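Local coordinates for S-adenosylmethionine tRNA ribosyltransferase (Rhodococcus sp., PDB 2NS0), which is of unknown function, possibly a tRNA ribosyltransferase, with a winged-helix-like fold that would be consistent with binding nucleic acid, at residues V3-L8 against A50-D55; C11-L16 against A56-V61; D17-A20 against S24-P27; S28-A33 against E44-A49. All coordinates share one frame; numbering follows the deposited sequence.

Contact 1 (V3-L8 against A50-D55)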
loop_
_atom_site.group_PDB
_atom_site.type_symbol
_atom_site.label_atom_id
_atom_site.label_comp_id
_atom_site.label_asym_id
_atom_site.label_seq_id
_atom_site.Cartn_x
_atom_site.Cartn_y
_atom_site.Cartn_z
ATOM N N VAL A 3 -12.260 1.086 -9.198
ATOM C CA VAL A 3 -11.460 2.023 -8.374
ATOM C C VAL A 3 -10.353 2.641 -9.242
ATOM O O VAL A 3 -9.709 1.944 -9.999
ATOM C CB VAL A 3 -10.844 1.354 -7.079
ATOM C CG1 VAL A 3 -10.402 2.387 -6.111
ATOM C CG2 VAL A 3 -11.838 0.460 -6.343
ATOM N N SER A 4 -10.168 3.954 -9.174
ATOM C CA SER A 4 -9.093 4.631 -9.944
ATOM C C SER A 4 -7.772 4.497 -9.222
ATOM O O SER A 4 -7.744 4.301 -8.006
ATOM C CB SER A 4 -9.416 6.114 -10.152
ATOM O OG SER A 4 -9.383 6.783 -8.903
ATOM N N ASP A 5 -6.679 4.590 -9.968
ATOM C CA ASP A 5 -5.344 4.679 -9.391
ATOM C C ASP A 5 -5.256 5.723 -8.294
ATOM O O ASP A 5 -4.732 5.449 -7.221
ATOM C CB ASP A 5 -4.354 5.059 -10.474
ATOM C CG ASP A 5 -4.183 3.959 -11.500
ATOM O OD1 ASP A 5 -4.783 2.872 -11.268
ATOM O OD2 ASP A 5 -3.459 4.195 -12.527
ATOM N N ARG A 6 -5.747 6.917 -8.581
ATOM C CA ARG A 6 -5.794 8.024 -7.620
ATOM C C ARG A 6 -6.539 7.644 -6.328
ATOM O O ARG A 6 -6.109 7.972 -5.224
ATOM C CB ARG A 6 -6.466 9.231 -8.273
ATOM C CG ARG A 6 -6.402 10.490 -7.429
ATOM C CD ARG A 6 -6.551 11.759 -8.291
ATOM N NE ARG A 6 -7.955 12.009 -8.622
ATOM C CZ ARG A 6 -8.414 13.033 -9.354
ATOM N NH1 ARG A 6 -7.582 13.950 -9.847
ATOM N NH2 ARG A 6 -9.725 13.133 -9.592
ATOM N N GLU A 7 -7.670 6.960 -6.455
ATOM C CA GLU A 7 -8.422 6.538 -5.287
ATOM C C GLU A 7 -7.614 5.601 -4.381
ATOM O O GLU A 7 -7.723 5.669 -3.168
ATOM C CB GLU A 7 -9.670 5.781 -5.708
ATOM C CG GLU A 7 -10.961 6.531 -5.839
ATOM C CD GLU A 7 -12.071 5.524 -6.179
ATOM O OE1 GLU A 7 -12.535 4.797 -5.229
ATOM O OE2 GLU A 7 -12.395 5.396 -7.389
ATOM N N LEU A 8 -6.877 4.675 -4.996
ATOM C CA LEU A 8 -6.092 3.716 -4.262
ATOM C C LEU A 8 -4.943 4.424 -3.570
ATOM O O LEU A 8 -4.634 4.123 -2.405
ATOM C CB LEU A 8 -5.558 2.624 -5.186
ATOM C CG LEU A 8 -6.659 1.708 -5.759
ATOM C CD1 LEU A 8 -6.151 0.691 -6.787
ATOM C CD2 LEU A 8 -7.303 0.984 -4.618
ATOM N N ALA A 50 0.919 1.244 -4.369
ATOM C CA ALA A 50 2.057 1.257 -3.444
ATOM C C ALA A 50 3.389 1.443 -4.221
ATOM O O ALA A 50 4.272 2.162 -3.787
ATOM C CB ALA A 50 2.053 -0.045 -2.604
ATOM N N GLY A 51 3.514 0.804 -5.387
ATOM C CA GLY A 51 4.758 0.914 -6.212
ATOM C C GLY A 51 4.970 2.346 -6.702
ATOM O O GLY A 51 6.079 2.893 -6.637
ATOM N N ARG A 52 3.900 2.965 -7.180
ATOM C CA ARG A 52 3.963 4.368 -7.557
ATOM C C ARG A 52 4.331 5.310 -6.391
ATOM O O ARG A 52 5.151 6.208 -6.560
ATOM C CB ARG A 52 2.660 4.811 -8.254
ATOM C CG ARG A 52 2.491 4.199 -9.651
ATOM C CD ARG A 52 1.251 4.770 -10.407
ATOM N NE ARG A 52 0.030 4.642 -9.616
ATOM C CZ ARG A 52 -0.796 3.592 -9.641
ATOM N NH1 ARG A 52 -0.575 2.554 -10.448
ATOM N NH2 ARG A 52 -1.868 3.592 -8.859
ATOM N N LEU A 53 3.733 5.114 -5.214
ATOM C CA LEU A 53 4.059 5.942 -4.061
ATOM C C LEU A 53 5.465 5.681 -3.523
ATOM O O LEU A 53 6.108 6.576 -2.984
ATOM C CB LEU A 53 3.016 5.759 -2.945
ATOM C CG LEU A 53 1.637 6.303 -3.308
ATOM C CD1 LEU A 53 0.695 6.117 -2.091
ATOM C CD2 LEU A 53 1.692 7.722 -3.735
ATOM N N ALA A 54 5.938 4.445 -3.672
ATOM C CA ALA A 54 7.326 4.091 -3.378
ATOM C C ALA A 54 8.292 4.770 -4.344
ATOM O O ALA A 54 9.289 5.311 -3.919
ATOM C CB ALA A 54 7.515 2.538 -3.378
ATOM N N ASP A 55 8.001 4.741 -5.640
ATOM C CA ASP A 55 8.834 5.429 -6.642
ATOM C C ASP A 55 8.962 6.948 -6.331
ATOM O O ASP A 55 10.015 7.559 -6.558
ATOM C CB ASP A 55 8.269 5.242 -8.051
ATOM C CG ASP A 55 8.379 3.787 -8.569
ATOM O OD1 ASP A 55 9.158 2.993 -8.002
ATOM O OD2 ASP A 55 7.651 3.437 -9.528
HETATM O O HOH W 1 -3.263 1.034 -9.031
#
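D5 and R52 meet where the first helix of this helix-turn-helix domain, 5-18, begins beside the later turns of helix 43-55, the third helix of the bundle. The carboxylate of D5 lies over one face of the R52 guanidinium, their planes only 21° apart, so the two flat groups are stacked while the side chains themselves run across each other at about a right angle. The nearest approach is made by a carbon, D5 CB to R52 NH2 at 3.3 Å. D5 OD1 sits 3.8 Å from R52 NH2, well out of the guanidinium plane: a long salt bridge in which charges face each other and no N-H is aimed at the oxygen. The directed bonding goes through a water instead, which lies in the guanidinium plane at its edge, accepts from R52 NH2 at 2.9 Å and donates to D5 OD1 at 3.3 Å. A bend at chi3 (-54°) turns the end of R52 onto the first helix, where its NE also forms a salt bridge with E9. With an alanine here, E9 would probably lose its charged mate, and the D5 carboxylate and the water would be freer to shift. The helix that carries D5 starts with a capping box: E7 N donates to S4 OG at 3.0 Å, and in return S4 N gives its hydrogen to E7 OE2 at 3.2 Å, reaching that oxygen from above the carboxylate plane.

Contact 2 (C11-L16 against A56-V61)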
loop_
_atom_site.group_PDB
_atom_site.type_symbol
_atom_site.label_atom_id
_atom_site.label_comp_id
_atom_site.label_asym_id
_atom_site.label_seq_id
_atom_site.Cartn_x
_atom_site.Cartn_y
_atom_site.Cartn_z
ATOM N N CYS A 11 -6.271 6.279 -0.597
ATOM C CA CYS A 11 -6.598 5.335 0.468
ATOM C C CYS A 11 -5.349 4.861 1.223
ATOM O O CYS A 11 -5.388 4.800 2.451
ATOM C CB CYS A 11 -7.384 4.148 -0.076
ATOM S SG CYS A 11 -7.831 2.995 1.230
ATOM N N ILE A 12 -4.263 4.516 0.513
ATOM C CA ILE A 12 -2.963 4.218 1.165
ATOM C C ILE A 12 -2.567 5.363 2.098
ATOM O O ILE A 12 -2.219 5.133 3.283
ATOM C CB ILE A 12 -1.825 3.933 0.144
ATOM C CG1 ILE A 12 -2.059 2.609 -0.576
ATOM C CG2 ILE A 12 -0.422 3.840 0.853
ATOM C CD1 ILE A 12 -1.287 2.447 -1.903
ATOM N N ARG A 13 -2.641 6.599 1.595
ATOM C CA ARG A 13 -2.247 7.787 2.409
ATOM C C ARG A 13 -3.155 7.941 3.608
ATOM O O ARG A 13 -2.697 8.189 4.697
ATOM C CB ARG A 13 -2.250 9.088 1.606
ATOM C CG ARG A 13 -1.144 9.134 0.575
ATOM C CD ARG A 13 -1.117 10.485 -0.096
ATOM N NE ARG A 13 -0.199 10.531 -1.222
ATOM C CZ ARG A 13 -0.559 10.746 -2.479
ATOM N NH1 ARG A 13 -1.834 10.883 -2.783
ATOM N NH2 ARG A 13 0.354 10.816 -3.444
ATOM N N ALA A 14 -4.442 7.775 3.394
ATOM C CA ALA A 14 -5.427 7.962 4.437
ATOM C C ALA A 14 -5.227 6.931 5.531
ATOM O O ALA A 14 -5.314 7.278 6.716
ATOM C CB ALA A 14 -6.832 7.839 3.870
ATOM N N LEU A 15 -5.016 5.660 5.154
ATOM C CA LEU A 15 -4.826 4.618 6.174
ATOM C C LEU A 15 -3.502 4.823 6.916
ATOM O O LEU A 15 -3.475 4.741 8.121
ATOM C CB LEU A 15 -4.892 3.215 5.592
ATOM C CG LEU A 15 -6.247 2.777 5.009
ATOM C CD1 LEU A 15 -6.135 1.457 4.295
ATOM C CD2 LEU A 15 -7.309 2.723 6.064
ATOM N N LEU A 16 -2.418 5.113 6.200
ATOM C CA LEU A 16 -1.114 5.335 6.850
ATOM C C LEU A 16 -1.189 6.528 7.755
ATOM O O LEU A 16 -0.669 6.481 8.895
ATOM C CB LEU A 16 0.020 5.512 5.833
ATOM C CG LEU A 16 0.488 4.224 5.164
ATOM C CD1 LEU A 16 1.573 4.497 4.190
ATOM C CD2 LEU A 16 1.024 3.244 6.180
ATOM N N ALA A 56 7.897 7.529 -5.777
ATOM C CA ALA A 56 7.835 8.941 -5.465
ATOM C C ALA A 56 8.527 9.226 -4.136
ATOM O O ALA A 56 8.721 10.353 -3.784
ATOM C CB ALA A 56 6.408 9.378 -5.417
ATOM N N GLY A 57 8.895 8.175 -3.412
ATOM C CA GLY A 57 9.618 8.295 -2.178
ATOM C C GLY A 57 8.732 8.568 -0.983
ATOM O O GLY A 57 9.260 8.732 0.106
ATOM N N GLU A 58 7.408 8.582 -1.178
ATOM C CA GLU A 58 6.423 8.835 -0.101
ATOM C C GLU A 58 6.266 7.679 0.917
ATOM O O GLU A 58 6.104 7.908 2.137
ATOM C CB GLU A 58 5.051 9.103 -0.712
ATOM C CG GLU A 58 5.057 10.342 -1.593
ATOM C CD GLU A 58 3.659 10.890 -1.879
ATOM O OE1 GLU A 58 2.678 10.393 -1.288
ATOM O OE2 GLU A 58 3.577 11.846 -2.679
ATOM N N VAL A 59 6.274 6.453 0.405
ATOM C CA VAL A 59 6.151 5.276 1.229
ATOM C C VAL A 59 7.275 4.315 0.877
ATOM O O VAL A 59 7.901 4.464 -0.181
ATOM C CB VAL A 59 4.755 4.557 1.034
ATOM C CG1 VAL A 59 3.567 5.541 1.257
ATOM C CG2 VAL A 59 4.675 3.810 -0.297
ATOM N N GLU A 60 7.533 3.356 1.773
ATOM C CA GLU A 60 8.349 2.180 1.464
ATOM C C GLU A 60 7.522 0.918 1.654
ATOM O O GLU A 60 6.633 0.837 2.536
ATOM C CB GLU A 60 9.570 2.075 2.388
ATOM C CG GLU A 60 10.595 3.170 2.178
ATOM C CD GLU A 60 11.584 3.249 3.299
ATOM O OE1 GLU A 60 11.156 3.241 4.485
ATOM O OE2 GLU A 60 12.795 3.284 2.988
ATOM N N VAL A 61 7.852 -0.088 0.865
ATOM C CA VAL A 61 7.195 -1.372 0.994
ATOM C C VAL A 61 8.280 -2.311 1.528
ATOM O O VAL A 61 9.446 -2.255 1.059
ATOM C CB VAL A 61 6.690 -1.881 -0.399
ATOM C CG1 VAL A 61 6.168 -3.324 -0.297
ATOM C CG2 VAL A 61 5.659 -0.904 -1.046
#
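R13 and E58 make the polar half of this contact, which joins the middle of helix 5-18 to the turn leading into strand 59-63 of the winged-helix-like fold. R13 grips the carboxylate side-on, with two nitrogens on one oxygen. The bond from R13 NE to E58 OE1 is 2.9 Å long and fairly straight at 160°, and it uses the syn lone pair of that oxygen. R13 NH2 reaches the same E58 OE1 at 3.2 Å, more bent and further out of the carboxylate plane, and adds a weak bond to E58 OE2. OE1 lies in the guanidinium plane, yet the two groups are not coplanar, their planes standing 41° apart. In R13, chi1 at -69° sets CG beside the backbone N, and the extended chain carries the guanidinium out to E58. A leucine in its place would probably leave the E58 carboxylate without its charged mate and unfastened from the helix.

The apolar half lies deeper. V59 CG1 packs against L16 CD1 at 3.7 Å, the side chains crossing at about a right angle, and I12 CG2 lies further off, 4.4 Å from V59 CG1. W81 of strand 78-81 touches R13, L16 and V59, and L53 of helix 43-55 lies against R13, E58 and V59.

Just before E58, helix 43-55 ends in a Schellman motif at G57, whose positive phi turns the chain toward the strand. Charge is thus kept at the margin and methyl packing inside, so the ion pair borders the seam between helix and sheet while V59 brings a strand methyl against the helix.

Contact 3 (D17-A20 against S24-P27)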
loop_
_atom_site.group_PDB
_atom_site.type_symbol
_atom_site.label_atom_id
_atom_site.label_comp_id
_atom_site.label_asym_id
_atom_site.label_seq_id
_atom_site.Cartn_x
_atom_site.Cartn_y
_atom_site.Cartn_z
ATOM N N ASP A 17 -1.805 7.596 7.241
ATOM C CA ASP A 17 -1.946 8.847 7.986
ATOM C C ASP A 17 -2.640 8.599 9.327
ATOM O O ASP A 17 -2.304 9.257 10.295
ATOM C CB ASP A 17 -2.667 9.955 7.198
ATOM C CG ASP A 17 -2.468 11.307 7.806
ATOM O OD1 ASP A 17 -1.451 11.968 7.488
ATOM O OD2 ASP A 17 -3.298 11.732 8.643
ATOM N N ALA A 18 -3.579 7.663 9.408
ATOM C CA ALA A 18 -4.311 7.446 10.662
ATOM C C ALA A 18 -3.508 6.630 11.702
ATOM O O ALA A 18 -3.879 6.547 12.867
ATOM C CB ALA A 18 -5.655 6.762 10.382
ATOM N N ARG A 19 -2.392 6.034 11.290
ATOM C CA ARG A 19 -1.625 5.135 12.146
ATOM C C ARG A 19 -0.411 5.837 12.753
ATOM O O ARG A 19 -0.006 6.911 12.265
ATOM C CB ARG A 19 -1.207 3.912 11.341
ATOM C CG ARG A 19 -2.379 3.003 11.050
ATOM C CD ARG A 19 -1.934 1.564 10.847
ATOM N NE ARG A 19 -3.054 0.716 10.427
ATOM C CZ ARG A 19 -3.007 -0.609 10.356
ATOM N NH1 ARG A 19 -1.891 -1.255 10.706
ATOM N NH2 ARG A 19 -4.080 -1.278 9.953
ATOM N N ALA A 20 0.159 5.245 13.805
ATOM C CA ALA A 20 1.363 5.739 14.479
ATOM C C ALA A 20 2.565 5.773 13.543
ATOM O O ALA A 20 2.616 5.001 12.555
ATOM C CB ALA A 20 1.711 4.811 15.658
ATOM N N SER A 24 2.594 0.192 10.027
ATOM C CA SER A 24 2.431 -0.135 8.642
ATOM C C SER A 24 1.042 -0.730 8.415
ATOM O O SER A 24 0.309 -1.014 9.371
ATOM C CB SER A 24 3.519 -1.097 8.187
ATOM O OG SER A 24 3.289 -2.371 8.748
ATOM N N ILE A 25 0.688 -0.857 7.124
ATOM C CA ILE A 25 -0.555 -1.435 6.663
ATOM C C ILE A 25 -0.170 -2.494 5.679
ATOM O O ILE A 25 0.986 -2.589 5.292
ATOM C CB ILE A 25 -1.543 -0.391 5.987
ATOM C CG1 ILE A 25 -0.928 0.267 4.735
ATOM C CG2 ILE A 25 -2.051 0.637 7.034
ATOM C CD1 ILE A 25 -1.898 1.147 3.939
ATOM N N CYS A 26 -1.144 -3.302 5.291
ATOM C CA CYS A 26 -0.923 -4.309 4.264
ATOM C C CYS A 26 -1.899 -4.000 3.130
ATOM O O CYS A 26 -2.860 -3.210 3.301
ATOM C CB CYS A 26 -1.146 -5.722 4.836
ATOM S SG CYS A 26 -2.783 -5.962 5.550
ATOM N N PRO A 27 -1.639 -4.567 1.949
ATOM C CA PRO A 27 -2.519 -4.336 0.788
ATOM C C PRO A 27 -4.007 -4.667 1.058
ATOM O O PRO A 27 -4.879 -3.941 0.614
ATOM C CB PRO A 27 -1.954 -5.292 -0.285
ATOM C CG PRO A 27 -0.522 -5.477 0.087
ATOM C CD PRO A 27 -0.466 -5.397 1.621
#
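The guanidinium of R19 has the CG2 methyl of I25 over one of its faces, 3.5 Å above the plane and displaced toward the rim, while the carbonyl oxygen of S24 approaches its NH1 obliquely. This is the connection between the first two helices of the winged-helix-like domain, where the chain leaves helix 5-18 and comes back past it before entering helix 27-34. R19 was modelled in two conformers and the contact is that of one of them, so all its details are provisional. The methyl lies nearest NE, with I25 CG2 to R19 NE at 3.5 Å, and is 3.7 Å from R19 CZ, so it rests over the outer part of one face of the cation. With chi1 at 61°, I25 sends CG1 between its backbone N and carbonyl carbon, and CG2 is left beside the N, on the side that R19 passes. The gap from R19 NH1 to S24 O is only 2.6 Å; its poor angle rules out counting it as a hydrogen bond, and the shortness is doubtful.

A weak, long ion pair leads from R19 NH2 to D29. The hydroxyl of S24 bonds to R78, and I25 is tied through its backbone to I79 on strand 78-81 while its side chain packs on L15 and L16. C26 occupies the N-cap of helix 27-34, and its backbone N donates to D29 OD2.

Contact 4 (S28-A33 against E44-A49)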
loop_
_atom_site.group_PDB
_atom_site.type_symbol
_atom_site.label_atom_id
_atom_site.label_comp_id
_atom_site.label_asym_id
_atom_site.label_seq_id
_atom_site.Cartn_x
_atom_site.Cartn_y
_atom_site.Cartn_z
ATOM N N SER A 28 -4.299 -5.730 1.797
ATOM C CA SER A 28 -5.698 -6.022 2.113
ATOM C C SER A 28 -6.390 -4.926 2.936
ATOM O O SER A 28 -7.590 -4.769 2.814
ATOM C CB SER A 28 -5.898 -7.434 2.719
ATOM O OG SER A 28 -5.517 -7.538 4.102
ATOM N N ASP A 29 -5.652 -4.173 3.754
ATOM C CA ASP A 29 -6.237 -3.050 4.503
ATOM C C ASP A 29 -6.774 -1.993 3.513
ATOM O O ASP A 29 -7.850 -1.432 3.722
ATOM C CB ASP A 29 -5.186 -2.344 5.386
ATOM C CG ASP A 29 -4.763 -3.158 6.623
ATOM O OD1 ASP A 29 -5.513 -4.026 7.134
ATOM O OD2 ASP A 29 -3.656 -2.891 7.111
ATOM N N VAL A 30 -5.994 -1.689 2.472
ATOM C CA VAL A 30 -6.410 -0.785 1.394
ATOM C C VAL A 30 -7.599 -1.375 0.609
ATOM O O VAL A 30 -8.614 -0.724 0.438
ATOM C CB VAL A 30 -5.208 -0.484 0.414
ATOM C CG1 VAL A 30 -5.542 0.694 -0.559
ATOM C CG2 VAL A 30 -3.945 -0.198 1.172
ATOM N N ALA A 31 -7.466 -2.597 0.089
ATOM C CA ALA A 31 -8.527 -3.214 -0.709
ATOM C C ALA A 31 -9.855 -3.253 0.063
ATOM O O ALA A 31 -10.886 -2.969 -0.526
ATOM C CB ALA A 31 -8.134 -4.584 -1.172
ATOM N N ARG A 32 -9.818 -3.567 1.362
ATOM C CA ARG A 32 -11.020 -3.678 2.181
ATOM C C ARG A 32 -11.593 -2.287 2.404
ATOM O O ARG A 32 -12.789 -2.120 2.498
ATOM C CB ARG A 32 -10.764 -4.321 3.557
ATOM C CG ARG A 32 -10.654 -5.882 3.619
ATOM C CD ARG A 32 -10.497 -6.487 5.110
ATOM N NE ARG A 32 -10.295 -7.951 5.084
ATOM C CZ ARG A 32 -11.276 -8.873 4.975
ATOM N NH1 ARG A 32 -12.585 -8.548 4.913
ATOM N NH2 ARG A 32 -10.964 -10.158 4.956
ATOM N N ALA A 33 -10.738 -1.288 2.532
ATOM C CA ALA A 33 -11.251 0.062 2.782
ATOM C C ALA A 33 -11.983 0.572 1.551
ATOM O O ALA A 33 -12.996 1.185 1.704
ATOM C CB ALA A 33 -10.141 1.026 3.190
ATOM N N GLU A 44 -3.735 -6.774 -6.819
ATOM C CA GLU A 44 -2.691 -6.278 -7.742
ATOM C C GLU A 44 -2.776 -4.754 -8.011
ATOM O O GLU A 44 -1.759 -4.099 -8.000
ATOM C CB GLU A 44 -2.620 -7.104 -9.040
ATOM C CG GLU A 44 -2.273 -8.578 -8.773
ATOM C CD GLU A 44 -0.946 -8.743 -8.016
ATOM O OE1 GLU A 44 0.097 -8.358 -8.593
ATOM O OE2 GLU A 44 -0.944 -9.232 -6.851
ATOM N N PRO A 45 -3.977 -4.194 -8.268
ATOM C CA PRO A 45 -4.061 -2.723 -8.291
ATOM C C PRO A 45 -3.461 -1.991 -7.060
ATOM O O PRO A 45 -2.810 -0.945 -7.222
ATOM C CB PRO A 45 -5.578 -2.469 -8.422
ATOM C CG PRO A 45 -6.066 -3.641 -9.181
ATOM C CD PRO A 45 -5.274 -4.808 -8.645
ATOM N N VAL A 46 -3.658 -2.537 -5.852
ATOM C CA VAL A 46 -3.123 -1.925 -4.633
ATOM C C VAL A 46 -1.604 -2.000 -4.619
ATOM O O VAL A 46 -0.948 -1.044 -4.233
ATOM C CB VAL A 46 -3.695 -2.560 -3.326
ATOM C CG1 VAL A 46 -2.844 -2.164 -2.171
ATOM C CG2 VAL A 46 -5.140 -2.093 -3.036
ATOM N N ARG A 47 -1.029 -3.131 -5.028
ATOM C CA ARG A 47 0.442 -3.240 -5.214
ATOM C C ARG A 47 1.006 -2.242 -6.203
ATOM O O ARG A 47 2.087 -1.680 -5.968
ATOM C CB ARG A 47 0.858 -4.653 -5.616
ATOM C CG ARG A 47 0.592 -5.661 -4.513
ATOM C CD ARG A 47 1.145 -7.051 -4.871
ATOM N NE ARG A 47 1.310 -7.905 -3.691
ATOM C CZ ARG A 47 2.471 -8.438 -3.270
ATOM N NH1 ARG A 47 3.630 -8.227 -3.904
ATOM N NH2 ARG A 47 2.487 -9.196 -2.195
ATOM N N GLU A 48 0.296 -1.998 -7.301
ATOM C CA GLU A 48 0.747 -1.019 -8.293
ATOM C C GLU A 48 0.752 0.373 -7.694
ATOM O O GLU A 48 1.711 1.115 -7.863
ATOM C CB GLU A 48 -0.091 -1.052 -9.580
ATOM C CG GLU A 48 0.059 -2.320 -10.381
ATOM C CD GLU A 48 1.415 -2.436 -11.033
ATOM O OE1 GLU A 48 2.051 -1.393 -11.344
ATOM O OE2 GLU A 48 1.854 -3.582 -11.252
ATOM N N ALA A 49 -0.317 0.707 -6.973
ATOM C CA ALA A 49 -0.410 1.992 -6.271
ATOM C C ALA A 49 0.714 2.215 -5.262
ATOM O O ALA A 49 1.371 3.284 -5.279
ATOM C CB ALA A 49 -1.794 2.152 -5.610
#
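V30 and V46 face each other across two helices, their side chains meeting obliquely with the forked end of V46 straddling the CB of V30. From V30 CB the two methyls of V46 are almost equally far, CG2 at 3.8 Å and CG1 at 3.9 Å. The methyls also pair off among themselves: V30 CG1 rests on V46 CG2 at 3.8 Å, and V30 CG2 on V46 CG1 at 4.0 Å. Both valines hold CG1 opposite their own backbone N (chi1 -168° for V30, 164° for V46), and this shared setting turns the two forks toward each other.

V46 reaches past its partner to the backbone of the facing helix. V46 CG2 comes within 3.9 Å of A31 N and 4.3 Å of A31 CB, and the small side chain of A31 is consistent with the close approach of the helices, 6.8 Å between the CA atoms of A31 and V46. No hydrogen bond or charge spans this interface, which sets apolar carbons against each other and against main chain. Around it, V30 also touches I25 and, on helix 5-18, C11 and I12; W39 of the connecting loop lies on A31.

Helices 27-34 and 43-55, packed in this way across a connecting loop, are consistent with the helix-turn-helix pair, in keeping with the winged-helix-like order of helices and strands in this protein.

In the fold
Contacts 1, 2 and 3 all use helix 5-18, tying it to helix 43-55, to strand 59-63 and to the chain just beyond its own end; contact 4 joins the other two helices, and contacts 1 and 4 share helix 43-55. Contact 1 is a surface contact of charges and water, whereas contact 4 is buried and wholly apolar. Contact 2 is buried too but mixes both, and contact 3 is partly buried, a cation against a methyl. Packing links neighbouring contacts: L8 lies on P45 and A49, and I25 meets both L16 and V30. Contacts 3 and 4 are nested within the loops closed by contacts 1 and 2, whose own segments alternate along the chain.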